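PDB 3WFI: 2-dehydropantoate 2-reductase from Enterococcus faecium, which acts as a D-mandelate dehydrogenase that uses NAD(H), and belongs by sequence to the ketopantoate reductase family. Local coordinates for residues T272-N278 / L298-H303; T220-F225 / A291-C295; K2-A8 / N24-D30. All coordinates share one frame; numbering follows the deposited sequence.

Contact 1. Residues T272-N278 / L298-H303; sequences TEIDYIN and LTELVH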
loop_
_atom_site.group_PDB
_atom_site.type_symbol
_atom_site.label_atom_id
_atom_site.label_comp_id
_atom_site.label_asym_id
_atom_site.label_seq_id
_atom_site.Cartn_x
_atom_site.Cartn_y
_atom_site.Cartn_z
ATOM N N THR B 272 -6.625 14.110 4.416
ATOM C CA THR B 272 -6.584 13.291 5.610
ATOM C C THR B 272 -5.472 13.728 6.560
ATOM O O THR B 272 -4.579 14.480 6.193
ATOM C CB THR B 272 -6.369 11.798 5.255
ATOM O OG1 THR B 272 -5.038 11.605 4.759
ATOM C CG2 THR B 272 -7.392 11.325 4.200
ATOM N N GLU B 273 -5.550 13.223 7.786
ATOM C CA GLU B 273 -4.521 13.409 8.797
ATOM C C GLU B 273 -3.429 12.346 8.725
ATOM O O GLU B 273 -2.700 12.162 9.696
ATOM C CB GLU B 273 -5.137 13.323 10.183
ATOM C CG GLU B 273 -6.108 14.428 10.472
ATOM C CD GLU B 273 -6.478 14.449 11.939
ATOM O OE1 GLU B 273 -6.700 13.345 12.493
ATOM O OE2 GLU B 273 -6.492 15.549 12.518
ATOM N N ILE B 274 -3.289 11.682 7.577
ATOM C CA ILE B 274 -2.356 10.558 7.452
ATOM C C ILE B 274 -0.914 10.932 7.873
ATOM O O ILE B 274 -0.219 10.121 8.508
ATOM C CB ILE B 274 -2.413 9.934 6.036
ATOM C CG1 ILE B 274 -1.666 8.602 5.981
ATOM C CG2 ILE B 274 -1.864 10.888 4.993
ATOM C CD1 ILE B 274 -2.344 7.467 6.708
ATOM N N ASP B 275 -0.479 12.155 7.576
ATOM C CA ASP B 275 0.896 12.558 7.924
ATOM C C ASP B 275 1.124 12.650 9.432
ATOM O O ASP B 275 2.274 12.646 9.875
ATOM C CB ASP B 275 1.300 13.880 7.265
ATOM C CG ASP B 275 1.413 13.782 5.768
ATOM O OD1 ASP B 275 1.889 12.743 5.243
ATOM O OD2 ASP B 275 1.039 14.756 5.089
ATOM N N TYR B 276 0.036 12.719 10.209
ATOM C CA TYR B 276 0.106 12.821 11.663
ATOM C C TYR B 276 -0.199 11.507 12.350
ATOM O O TYR B 276 -0.172 11.428 13.582
ATOM C CB TYR B 276 -0.834 13.929 12.151
ATOM C CG TYR B 276 -0.440 15.213 11.494
ATOM C CD1 TYR B 276 0.580 15.987 12.015
ATOM C CD2 TYR B 276 -1.005 15.598 10.285
ATOM C CE1 TYR B 276 0.989 17.147 11.384
ATOM C CE2 TYR B 276 -0.602 16.756 9.638
ATOM C CZ TYR B 276 0.402 17.521 10.193
ATOM O OH TYR B 276 0.815 18.677 9.560
ATOM N N ILE B 277 -0.433 10.458 11.560
ATOM C CA ILE B 277 -0.639 9.129 12.105
ATOM C C ILE B 277 0.491 8.222 11.615
ATOM O O ILE B 277 1.551 8.172 12.237
ATOM C CB ILE B 277 -2.056 8.596 11.782
ATOM C CG1 ILE B 277 -3.098 9.635 12.177
ATOM C CG2 ILE B 277 -2.315 7.285 12.512
ATOM C CD1 ILE B 277 -4.487 9.388 11.595
ATOM N N ASN B 278 0.318 7.550 10.479
ATOM C CA ASN B 278 1.392 6.703 9.963
ATOM C C ASN B 278 2.642 7.521 9.621
ATOM O O ASN B 278 3.760 7.035 9.759
ATOM C CB ASN B 278 0.903 5.880 8.766
ATOM C CG ASN B 278 -0.214 4.929 9.149
ATOM O OD1 ASN B 278 0.031 3.757 9.434
ATOM N ND2 ASN B 278 -1.443 5.443 9.220
ATOM N N LEU B 298 1.578 2.987 3.175
ATOM C CA LEU B 298 0.197 3.350 3.442
ATOM C C LEU B 298 0.021 4.867 3.320
ATOM O O LEU B 298 -0.968 5.340 2.766
ATOM C CB LEU B 298 -0.253 2.854 4.821
ATOM C CG LEU B 298 -1.753 2.968 5.114
ATOM C CD1 LEU B 298 -2.597 2.387 3.988
ATOM C CD2 LEU B 298 -2.102 2.284 6.423
ATOM N N THR B 299 0.994 5.622 3.843
ATOM C CA THR B 299 0.955 7.065 3.736
ATOM C C THR B 299 1.006 7.487 2.271
ATOM O O THR B 299 0.213 8.319 1.814
ATOM C CB THR B 299 2.108 7.699 4.539
ATOM O OG1 THR B 299 1.948 7.358 5.925
ATOM C CG2 THR B 299 2.119 9.204 4.392
ATOM N N GLU B 300 1.939 6.903 1.530
ATOM C CA GLU B 300 2.063 7.183 0.108
ATOM C C GLU B 300 0.760 6.841 -0.648
ATOM O O GLU B 300 0.335 7.592 -1.526
ATOM C CB GLU B 300 3.248 6.409 -0.457
ATOM C CG GLU B 300 4.589 7.013 -0.047
ATOM C CD GLU B 300 5.693 5.995 0.046
ATOM O OE1 GLU B 300 5.525 4.867 -0.480
ATOM O OE2 GLU B 300 6.720 6.323 0.670
ATOM N N LEU B 301 0.143 5.707 -0.307
ATOM C CA LEU B 301 -1.086 5.293 -0.978
ATOM C C LEU B 301 -2.266 6.222 -0.689
ATOM O O LEU B 301 -3.035 6.568 -1.607
ATOM C CB LEU B 301 -1.457 3.869 -0.574
ATOM C CG LEU B 301 -0.604 2.778 -1.194
ATOM C CD1 LEU B 301 -0.799 1.464 -0.437
ATOM C CD2 LEU B 301 -0.935 2.628 -2.671
ATOM N N VAL B 302 -2.397 6.649 0.559
ATOM C CA VAL B 302 -3.487 7.553 0.933
ATOM C C VAL B 302 -3.315 8.879 0.216
ATOM O O VAL B 302 -4.281 9.442 -0.301
ATOM C CB VAL B 302 -3.593 7.723 2.454
ATOM C CG1 VAL B 302 -4.540 8.850 2.821
ATOM C CG2 VAL B 302 -4.056 6.425 3.088
ATOM N N HIS B 303 -2.078 9.374 0.150
ATOM C CA HIS B 303 -1.827 10.603 -0.605
ATOM C C HIS B 303 -2.153 10.460 -2.087
ATOM O O HIS B 303 -2.724 11.376 -2.693
ATOM C CB HIS B 303 -0.380 11.082 -0.396
ATOM C CG HIS B 303 -0.136 11.732 0.923
ATOM N ND1 HIS B 303 -1.014 12.634 1.500
ATOM C CD2 HIS B 303 0.902 11.620 1.782
ATOM C CE1 HIS B 303 -0.525 13.033 2.656
ATOM N NE2 HIS B 303 0.635 12.436 2.847
#

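Contact 2. Residues T220-F225 / A291-C295; sequences TIVNEF and ATPYC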
loop_
_atom_site.group_PDB
_atom_site.type_symbol
_atom_site.label_atom_id
_atom_site.label_comp_id
_atom_site.label_asym_id
_atom_site.label_seq_id
_atom_site.Cartn_x
_atom_site.Cartn_y
_atom_site.Cartn_z
ATOM N N THR B 220 1.663 -6.199 11.013
ATOM C CA THR B 220 2.889 -5.599 10.513
ATOM C C THR B 220 2.964 -4.127 10.909
ATOM O O THR B 220 4.019 -3.650 11.352
ATOM C CB THR B 220 2.997 -5.751 8.976
ATOM O OG1 THR B 220 2.922 -7.136 8.627
ATOM C CG2 THR B 220 4.303 -5.199 8.452
ATOM N N ILE B 221 1.864 -3.403 10.740
ATOM C CA ILE B 221 1.838 -1.978 11.082
ATOM C C ILE B 221 2.049 -1.766 12.582
ATOM O O ILE B 221 2.849 -0.912 12.990
ATOM C CB ILE B 221 0.540 -1.288 10.602
ATOM C CG1 ILE B 221 0.535 -1.199 9.086
ATOM C CG2 ILE B 221 0.410 0.116 11.199
ATOM C CD1 ILE B 221 -0.853 -1.021 8.486
ATOM N N VAL B 222 1.365 -2.553 13.407
ATOM C CA VAL B 222 1.482 -2.400 14.857
ATOM C C VAL B 222 2.927 -2.657 15.308
ATOM O O VAL B 222 3.441 -1.978 16.194
ATOM C CB VAL B 222 0.496 -3.315 15.610
ATOM C CG1 VAL B 222 0.798 -3.335 17.095
ATOM C CG2 VAL B 222 -0.932 -2.856 15.379
ATOM N N ASN B 223 3.597 -3.613 14.667
ATOM C CA ASN B 223 4.998 -3.871 14.995
ATOM C C ASN B 223 5.908 -2.712 14.677
ATOM O O ASN B 223 6.859 -2.453 15.404
ATOM C CB ASN B 223 5.491 -5.160 14.347
ATOM C CG ASN B 223 5.277 -6.339 15.240
ATOM O OD1 ASN B 223 6.008 -6.527 16.210
ATOM N ND2 ASN B 223 4.287 -7.144 14.927
ATOM N N GLU B 224 5.606 -1.988 13.606
ATOM C CA GLU B 224 6.354 -0.780 13.281
ATOM C C GLU B 224 6.144 0.297 14.356
ATOM O O GLU B 224 7.110 0.875 14.856
ATOM C CB GLU B 224 5.972 -0.248 11.885
ATOM C CG GLU B 224 6.354 -1.188 10.755
ATOM C CD GLU B 224 6.075 -0.637 9.368
ATOM O OE1 GLU B 224 5.561 0.496 9.254
ATOM O OE2 GLU B 224 6.339 -1.369 8.388
ATOM N N PHE B 225 4.892 0.558 14.711
ATOM C CA PHE B 225 4.573 1.467 15.830
ATOM C C PHE B 225 5.337 1.074 17.107
ATOM O O PHE B 225 5.914 1.922 17.796
ATOM C CB PHE B 225 3.059 1.456 16.124
ATOM C CG PHE B 225 2.245 2.397 15.266
ATOM C CD1 PHE B 225 2.044 2.150 13.915
ATOM C CD2 PHE B 225 1.631 3.528 15.834
ATOM C CE1 PHE B 225 1.267 3.003 13.137
ATOM C CE2 PHE B 225 0.858 4.384 15.064
ATOM C CZ PHE B 225 0.668 4.113 13.715
ATOM N N ALA B 291 13.091 0.725 10.401
ATOM C CA ALA B 291 12.384 0.581 9.145
ATOM C C ALA B 291 10.879 0.616 9.422
ATOM O O ALA B 291 10.407 -0.078 10.308
ATOM C CB ALA B 291 12.787 -0.715 8.471
ATOM N N THR B 292 10.144 1.452 8.693
ATOM C CA THR B 292 8.691 1.524 8.809
ATOM C C THR B 292 8.000 1.499 7.429
ATOM O O THR B 292 7.205 2.376 7.114
ATOM C CB THR B 292 8.249 2.806 9.551
ATOM O OG1 THR B 292 8.675 3.944 8.798
ATOM C CG2 THR B 292 8.830 2.875 10.971
ATOM N N PRO B 293 8.300 0.479 6.617
ATOM C CA PRO B 293 7.855 0.467 5.230
ATOM C C PRO B 293 6.342 0.451 5.048
ATOM O O PRO B 293 5.857 1.078 4.113
ATOM C CB PRO B 293 8.480 -0.808 4.672
ATOM C CG PRO B 293 8.690 -1.683 5.866
ATOM C CD PRO B 293 9.049 -0.743 6.969
ATOM N N TYR B 294 5.609 -0.260 5.908
ATOM C CA TYR B 294 4.145 -0.281 5.771
ATOM C C TYR B 294 3.562 1.104 6.081
ATOM O O TYR B 294 2.670 1.566 5.395
ATOM C CB TYR B 294 3.490 -1.373 6.649
ATOM C CG TYR B 294 3.462 -2.770 6.034
ATOM C CD1 TYR B 294 4.556 -3.295 5.356
ATOM C CD2 TYR B 294 2.322 -3.559 6.135
ATOM C CE1 TYR B 294 4.521 -4.567 4.822
ATOM C CE2 TYR B 294 2.264 -4.829 5.597
ATOM C CZ TYR B 294 3.368 -5.331 4.937
ATOM O OH TYR B 294 3.338 -6.592 4.399
ATOM N N CYS B 295 4.091 1.787 7.093
ATOM C CA CYS B 295 3.657 3.164 7.390
ATOM C C CYS B 295 4.027 4.099 6.241
ATOM O O CYS B 295 3.223 4.954 5.854
ATOM C CB CYS B 295 4.248 3.669 8.718
ATOM S SG CYS B 295 3.529 2.958 10.221
#

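Contact 3. Residues K2-A8 / N24-D30; sequences KIAIAGA and NEVLLID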
loop_
_atom_site.group_PDB
_atom_site.type_symbol
_atom_site.label_atom_id
_atom_site.label_comp_id
_atom_site.label_asym_id
_atom_site.label_seq_id
_atom_site.Cartn_x
_atom_site.Cartn_y
_atom_site.Cartn_z
ATOM N N LYS B 2 0.865 32.387 34.447
ATOM C CA LYS B 2 0.433 33.008 33.198
ATOM C C LYS B 2 0.233 31.875 32.206
ATOM O O LYS B 2 1.175 31.140 31.903
ATOM C CB LYS B 2 1.484 33.980 32.670
ATOM C CG LYS B 2 1.593 35.289 33.448
ATOM C CD LYS B 2 2.797 36.093 32.930
ATOM C CE LYS B 2 3.354 37.149 33.870
ATOM N NZ LYS B 2 2.388 38.251 34.065
ATOM N N ILE B 3 -0.992 31.731 31.712
ATOM C CA ILE B 3 -1.358 30.590 30.876
ATOM C C ILE B 3 -1.881 31.080 29.534
ATOM O O ILE B 3 -2.705 32.002 29.477
ATOM C CB ILE B 3 -2.443 29.745 31.561
ATOM C CG1 ILE B 3 -2.022 29.402 32.991
ATOM C CG2 ILE B 3 -2.747 28.492 30.753
ATOM C CD1 ILE B 3 -3.139 28.809 33.830
ATOM N N ALA B 4 -1.362 30.514 28.453
ATOM C CA ALA B 4 -1.919 30.746 27.126
ATOM C C ALA B 4 -2.750 29.529 26.735
ATOM O O ALA B 4 -2.307 28.384 26.877
ATOM C CB ALA B 4 -0.820 30.990 26.108
ATOM N N ILE B 5 -3.957 29.798 26.247
ATOM C CA ILE B 5 -4.840 28.777 25.706
ATOM C C ILE B 5 -4.739 28.860 24.187
ATOM O O ILE B 5 -5.297 29.770 23.579
ATOM C CB ILE B 5 -6.295 29.001 26.146
ATOM C CG1 ILE B 5 -6.397 29.106 27.682
ATOM C CG2 ILE B 5 -7.197 27.875 25.638
ATOM C CD1 ILE B 5 -6.041 27.850 28.430
ATOM N N ALA B 6 -3.977 27.940 23.597
ATOM C CA ALA B 6 -3.683 27.942 22.150
ATOM C C ALA B 6 -4.755 27.127 21.457
ATOM O O ALA B 6 -4.635 25.900 21.322
ATOM C CB ALA B 6 -2.320 27.352 21.876
ATOM N N GLY B 7 -5.824 27.820 21.063
ATOM C CA GLY B 7 -7.037 27.179 20.556
ATOM C C GLY B 7 -8.182 27.425 21.524
ATOM O O GLY B 7 -8.372 26.671 22.485
ATOM N N ALA B 8 -8.942 28.485 21.281
ATOM C CA ALA B 8 -10.005 28.885 22.185
ATOM C C ALA B 8 -11.377 28.440 21.691
ATOM O O ALA B 8 -12.329 29.208 21.736
ATOM C CB ALA B 8 -9.967 30.392 22.410
ATOM N N ASN B 24 -5.914 32.776 37.926
ATOM C CA ASN B 24 -4.817 32.699 36.967
ATOM C C ASN B 24 -4.942 33.812 35.951
ATOM O O ASN B 24 -6.030 34.326 35.725
ATOM C CB ASN B 24 -4.792 31.343 36.266
ATOM C CG ASN B 24 -4.465 30.215 37.212
ATOM O OD1 ASN B 24 -5.323 29.386 37.556
ATOM N ND2 ASN B 24 -3.222 30.179 37.653
ATOM N N GLU B 25 -3.814 34.175 35.352
ATOM C CA GLU B 25 -3.774 35.138 34.273
ATOM C C GLU B 25 -3.804 34.340 32.976
ATOM O O GLU B 25 -2.881 33.581 32.699
ATOM C CB GLU B 25 -2.510 35.997 34.394
ATOM C CG GLU B 25 -2.272 36.996 33.278
ATOM C CD GLU B 25 -1.251 38.056 33.666
ATOM O OE1 GLU B 25 -1.289 39.166 33.089
ATOM O OE2 GLU B 25 -0.406 37.783 34.557
ATOM N N VAL B 26 -4.886 34.481 32.216
ATOM C CA VAL B 26 -5.120 33.680 31.020
ATOM C C VAL B 26 -5.160 34.539 29.758
ATOM O O VAL B 26 -5.738 35.626 29.735
ATOM C CB VAL B 26 -6.453 32.909 31.125
ATOM C CG1 VAL B 26 -6.701 32.110 29.860
ATOM C CG2 VAL B 26 -6.448 31.993 32.346
ATOM N N LEU B 27 -4.511 34.047 28.713
ATOM C CA LEU B 27 -4.613 34.620 27.378
ATOM C C LEU B 27 -5.184 33.565 26.435
ATOM O O LEU B 27 -4.628 32.465 26.304
ATOM C CB LEU B 27 -3.232 35.071 26.881
ATOM C CG LEU B 27 -3.155 35.585 25.439
ATOM C CD1 LEU B 27 -3.878 36.918 25.283
ATOM C CD2 LEU B 27 -1.702 35.694 24.988
ATOM N N LEU B 28 -6.299 33.901 25.792
ATOM C CA LEU B 28 -6.877 33.050 24.766
ATOM C C LEU B 28 -6.240 33.399 23.422
ATOM O O LEU B 28 -5.985 34.558 23.124
ATOM C CB LEU B 28 -8.386 33.238 24.681
ATOM C CG LEU B 28 -9.188 32.955 25.965
ATOM C CD1 LEU B 28 -10.662 33.177 25.707
ATOM C CD2 LEU B 28 -8.957 31.547 26.506
ATOM N N ILE B 29 -5.961 32.376 22.629
ATOM C CA ILE B 29 -5.400 32.558 21.291
ATOM C C ILE B 29 -6.210 31.710 20.322
ATOM O O ILE B 29 -6.403 30.516 20.541
ATOM C CB ILE B 29 -3.915 32.143 21.227
ATOM C CG1 ILE B 29 -3.115 32.855 22.310
ATOM C CG2 ILE B 29 -3.321 32.480 19.856
ATOM C CD1 ILE B 29 -1.746 32.257 22.563
ATOM N N ASP B 30 -6.700 32.340 19.258
ATOM C CA ASP B 30 -7.577 31.659 18.307
ATOM C C ASP B 30 -7.458 32.250 16.901
ATOM O O ASP B 30 -7.088 33.418 16.731
ATOM C CB ASP B 30 -9.018 31.749 18.780
ATOM C CG ASP B 30 -9.891 30.672 18.175
ATOM O OD1 ASP B 30 -9.906 29.548 18.713
ATOM O OD2 ASP B 30 -10.567 30.959 17.165
#

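Contact 1. Residues T272-N278 / L298-H303
H303 meets D275 in a His-carboxylate hydrogen bond that ties the loop 272-278, with its 3-10 segment 274-276, to helix 293-308, within the helical C-terminal domain of the ketopantoate reductase family. NE2 of H303 donates to OD1 of D275 over 2.7 Å, close to straight at 166°. The oxygen sits at the imidazole edge, almost in the ring plane, and is met on its syn side but well out of the carboxylate plane, carboxylate and ring being turned 45° from one another. I274 uses the same ring differently: its CG2 lies over one face, 3.4 Å from CE1 of H303, in a CH-pi contact. The other branch, CG1, is anti to the backbone N (chi1 -168°) and thereby reaches the helix backbone, 3.8 Å from CA of T299. The I274 side chain thus spans from the imidazole to the preceding turn of the helix. CG2 of T299 packs against OD1 of D275 at 3.6 Å, while OG1 of T299, hydrogen-bonded to the carbonyl of C295, also touches CB of N278. In the second shell, OE1 of E306 pairs with ND1 of H303, so both ring nitrogens are engaged and the imidazole's rotation is fixed. OE2 of E306 hydrogen-bonds OG1 of T272, next to the NAD(+)-binding E273, whose side chain turns away from the helix. OG1 of T272 also rests 3.4 Å from CG1 of V302.

Contact 2. Residues T220-F225 / A291-C295
E224 leaves helix 214-231 with its CB directed at the start of helix 293-308, where T292 occupies the N-cap position though its side chain makes no capping bond. From CB, with CG beside the backbone N (chi1 -65°) and the chain extended beyond, the side chain reaches straight over to residues 291-295. CG comes within 4.1 Å of CA of T292, and CD sits closer still, 3.4 Å from that same CA. At the tip the two oxygens divide the work. OE2 accepts from the backbone N of Y294 at 2.8 Å, and OE1 from the backbone N of C295 at 2.9 Å; both use their syn lone pairs, so this buried carboxylate straddles two successive amides. OE2 also lies against CD of P293, a residue with no N-H to offer. One turn before E224 on helix 214-231, CG2 of T220 is centred over one face of the Y294 ring, 3.3 Å above its plane, a snug CH-pi contact. CG1 of I221 comes up at the ring's edge and packs 3.8 Å from CB of Y294. The phenol tip serves the dimer: OH bonds E300 of the second subunit, and the ring stacks on F297 of that subunit. One residue beyond E224, CE1 of F225 lies 3.7 Å from SG of C295, a sulfur-aromatic contact. A carboxylate accepting the first available amide N-H groups is typical of a helix N-terminus, where its negative charge would probably suit the helix dipole.

Contact 3. Residues K2-A8 / N24-D30
I5 fits its CG1 into the notch between V26 and L28, 3.7 Å from V26 CG1, inside the beta-alpha-beta unit that opens the Rossmann fold. Strands 2-6 and 25-30 run parallel, 19° apart, laced by alternating backbone bonds such as I5 N to L27 O, 2.8 Å. The sheet has two differently shaped faces here. On the face with I3, I5, V26 and L28, the branched side chains interlock: CD2 of L28 runs alongside I5, and L19 of crossover helix 10-21 packs on I3 and V26. The opposite face is flatter on strand 2-6, where A4 and A6 form a hollow; I29 leans across, its CD1 3.9 Å from CB of A4, while M86 and I90 of helix 80-90 press on A6 and I29. At the N-terminal ends of the strands, NZ of K2 makes a salt bridge to OE2 of E25 (2.9 Å), approaching from above the carboxylate plane. At their C-terminal ends comes G7, in a turn consistent with the Rossmann GxGxxG pattern; at phi 114° a CB would jam against the carbonyl O of A6, which calls for glycine. D30, an NAD(+)-binding residue, keeps OD2 on the backbone N of W32 and turns the anti lone pair of OD1 to the backbone N of A8, 2.9 Å away.

Contacts 1 and 2 share helix 293-308 and adjoin in the C-terminal domain, their centres about 13 Å apart: CB of C295 lies 3.6 Å from O of N278, and CD1 of I221 touches CD2 of L298. Both also reach the second subunit. Contact 3 belongs to the Rossmann domain on the far side of the chain's centre, its centre about 31 Å from that of contact 1 and 37 Å from that of contact 2. The coenzyme relates the two domains: D30 of contact 3 and E273 of contact 1 both bind NAD(+), although the nearest atoms of these contacts are about 14 Å apart and no coenzyme occupies this chain.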